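PDB 4GQ2: nucleoporin nup120 from Schizosaccharomyces pombe, which serves as a structural constituent of the nuclear pore complex, whose components also dock transiently associated nuclear transport factors. Local coordinates for residues A[521-526]-A[532-537]. Sequence-based numbering, arbitrary orientation.
Sequences LSINFD and TYINYA
Ser522 and Asn524 pair with Asn535 and Tyr533 in an antiparallel ladder, the axes of strands 521-525 and 532-536 approaching to 4.4 Å with their directions 167° apart. Tyr533 N donates to Asn524 O at 2.7 Å and Asn524 N returns a bond to Tyr533 O; Asn535 N reaches Ser522 O at 2.8 Å. At the other end Asn535 O accepts from Leu521 N at 2.9 Å and, weakly, Ser522 N at 3.4 Å, so that Leu521 and Ser522 both face Asn535, the pattern of a classic beta bulge. Ile523 faces Ile534 as a non-hydrogen-bonded pair, their CG2 methyls 4.2 Å apart on the face shared with Phe525 and Thr532.

The other face is more polar. With CG beside its backbone N (chi1 -58°), Asn535 turns ND2 toward the partner strand's side chains, giving Ser522 OG a hydrogen bond of 2.9 Å, slightly out of the amide plane. The side chains of Asn524 and Asn535 cross at about a right angle, their amide planes 51° apart. Ser522 OG is further hydrogen-bonded to Ala60 O, Asn524 OD1 accepts from Val62 N, and Asn535 OD1 accepts weakly from Arg75 NH1. A leucine in place of Asn535 would probably leave Ser522 OG without its amide donor and Arg75 without a weak acceptor. Toward the turn, Asp526 and Tyr533 lie side by side, Asp526 CB in plane at the ring edge, 3.8 Å from Tyr533 CE1; Tyr533 OH bonds to Val89 O.

With a five-residue connection, these strands form a beta hairpin, which strand 539-544 continues as a meander within the Nup120/160 beta-propeller region.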
loop_
_atom_site.group_PDB
_atom_site.type_symbol
_atom_site.label_atom_id
_atom_site.label_comp_id
_atom_site.label_asym_id
_atom_site.label_seq_id
_atom_site.Cartn_x
_atom_site.Cartn_y
_atom_site.Cartn_z
ATOM N N LEU A 521 27.796 3.049 -6.339
ATOM C CA LEU A 521 28.969 3.352 -5.514
ATOM C C LEU A 521 29.838 2.129 -5.290
ATOM O O LEU A 521 31.063 2.213 -5.367
ATOM C CB LEU A 521 28.573 3.958 -4.161
ATOM C CG LEU A 521 27.735 5.238 -4.148
ATOM C CD1 LEU A 521 27.308 5.572 -2.723
ATOM C CD2 LEU A 521 28.478 6.410 -4.770
ATOM N N SER A 522 29.203 1.000 -4.993
ATOM C CA SER A 522 29.921 -0.241 -4.789
ATOM C C SER A 522 28.989 -1.422 -4.958
ATOM O O SER A 522 27.772 -1.245 -5.042
ATOM C CB SER A 522 30.536 -0.280 -3.395
ATOM O OG SER A 522 29.544 -0.560 -2.423
ATOM N N ILE A 523 29.583 -2.618 -5.016
ATOM C CA ILE A 523 28.856 -3.884 -4.958
ATOM C C ILE A 523 29.582 -4.852 -4.009
ATOM O O ILE A 523 30.804 -4.763 -3.836
ATOM C CB ILE A 523 28.639 -4.522 -6.358
ATOM C CG1 ILE A 523 29.963 -4.974 -6.995
ATOM C CG2 ILE A 523 27.875 -3.580 -7.289
ATOM C CD1 ILE A 523 29.780 -5.971 -8.124
ATOM N N ASN A 524 28.830 -5.750 -3.374
ATOM C CA ASN A 524 29.406 -6.730 -2.455
ATOM C C ASN A 524 28.705 -8.062 -2.561
ATOM O O ASN A 524 27.482 -8.135 -2.406
ATOM C CB ASN A 524 29.302 -6.274 -0.997
ATOM C CG ASN A 524 30.032 -4.982 -0.726
ATOM O OD1 ASN A 524 29.419 -3.912 -0.695
ATOM N ND2 ASN A 524 31.346 -5.070 -0.515
ATOM N N PHE A 525 29.481 -9.113 -2.815
ATOM C CA PHE A 525 28.963 -10.468 -2.749
ATOM C C PHE A 525 28.940 -10.873 -1.288
ATOM O O PHE A 525 29.913 -10.674 -0.564
ATOM C CB PHE A 525 29.825 -11.435 -3.566
ATOM C CG PHE A 525 29.326 -12.857 -3.550
ATOM C CD1 PHE A 525 28.258 -13.246 -4.358
ATOM C CD2 PHE A 525 29.930 -13.812 -2.737
ATOM C CE1 PHE A 525 27.796 -14.556 -4.351
ATOM C CE2 PHE A 525 29.471 -15.123 -2.722
ATOM C CZ PHE A 525 28.403 -15.493 -3.529
ATOM N N ASP A 526 27.803 -11.402 -0.854
ATOM C CA ASP A 526 27.666 -11.927 0.486
ATOM C C ASP A 526 27.650 -13.439 0.351
ATOM O O ASP A 526 26.717 -13.997 -0.235
ATOM C CB ASP A 526 26.377 -11.418 1.134
ATOM C CG ASP A 526 26.203 -11.899 2.569
ATOM O OD1 ASP A 526 27.124 -12.525 3.128
ATOM O OD2 ASP A 526 25.130 -11.638 3.150
ATOM N N THR A 532 24.405 -10.949 -3.971
ATOM C CA THR A 532 25.265 -9.809 -4.258
ATOM C C THR A 532 24.500 -8.487 -4.119
ATOM O O THR A 532 23.558 -8.197 -4.869
ATOM C CB THR A 532 25.973 -9.910 -5.631
ATOM O OG1 THR A 532 26.281 -8.591 -6.103
ATOM C CG2 THR A 532 25.100 -10.597 -6.643
ATOM N N TYR A 533 24.915 -7.707 -3.127
ATOM C CA TYR A 533 24.338 -6.402 -2.851
ATOM C C TYR A 533 24.879 -5.369 -3.826
ATOM O O TYR A 533 26.054 -5.394 -4.176
ATOM C CB TYR A 533 24.679 -5.971 -1.424
ATOM C CG TYR A 533 23.962 -6.744 -0.341
ATOM C CD1 TYR A 533 24.452 -7.972 0.113
ATOM C CD2 TYR A 533 22.801 -6.241 0.248
ATOM C CE1 TYR A 533 23.802 -8.680 1.112
ATOM C CE2 TYR A 533 22.144 -6.944 1.245
ATOM C CZ TYR A 533 22.645 -8.160 1.674
ATOM O OH TYR A 533 21.996 -8.857 2.673
ATOM N N ILE A 534 24.006 -4.467 -4.254
ATOM C CA ILE A 534 24.368 -3.341 -5.106
ATOM C C ILE A 534 24.080 -2.070 -4.327
ATOM O O ILE A 534 22.941 -1.842 -3.915
ATOM C CB ILE A 534 23.532 -3.319 -6.400
ATOM C CG1 ILE A 534 23.734 -4.607 -7.198
ATOM C CG2 ILE A 534 23.890 -2.109 -7.239
ATOM C CD1 ILE A 534 22.586 -4.923 -8.135
ATOM N N ASN A 535 25.103 -1.240 -4.142
ATOM C CA ASN A 535 24.977 -0.054 -3.300
ATOM C C ASN A 535 24.905 1.242 -4.078
ATOM O O ASN A 535 25.883 1.652 -4.714
ATOM C CB ASN A 535 26.114 -0.009 -2.276
ATOM C CG ASN A 535 26.146 -1.243 -1.408
ATOM O OD1 ASN A 535 25.164 -1.560 -0.738
ATOM N ND2 ASN A 535 27.271 -1.960 -1.425
ATOM N N TYR A 536 23.729 1.868 -4.040
ATOM C CA TYR A 536 23.510 3.171 -4.665
ATOM C C TYR A 536 23.598 4.225 -3.579
ATOM O O TYR A 536 23.670 3.887 -2.403
ATOM C CB TYR A 536 22.144 3.238 -5.368
ATOM C CG TYR A 536 21.973 2.244 -6.502
ATOM C CD1 TYR A 536 22.453 2.527 -7.775
ATOM C CD2 TYR A 536 21.327 1.023 -6.298
ATOM C CE1 TYR A 536 22.308 1.627 -8.814
ATOM C CE2 TYR A 536 21.166 0.117 -7.336
ATOM C CZ TYR A 536 21.667 0.425 -8.591
ATOM O OH TYR A 536 21.525 -0.455 -9.632
ATOM N N ALA A 537 23.564 5.494 -3.977
ATOM C CA ALA A 537 23.776 6.611 -3.059
ATOM C C ALA A 537 22.652 6.820 -2.048
ATOM O O ALA A 537 22.846 7.537 -1.061
ATOM C CB ALA A 537 24.044 7.892 -3.839
#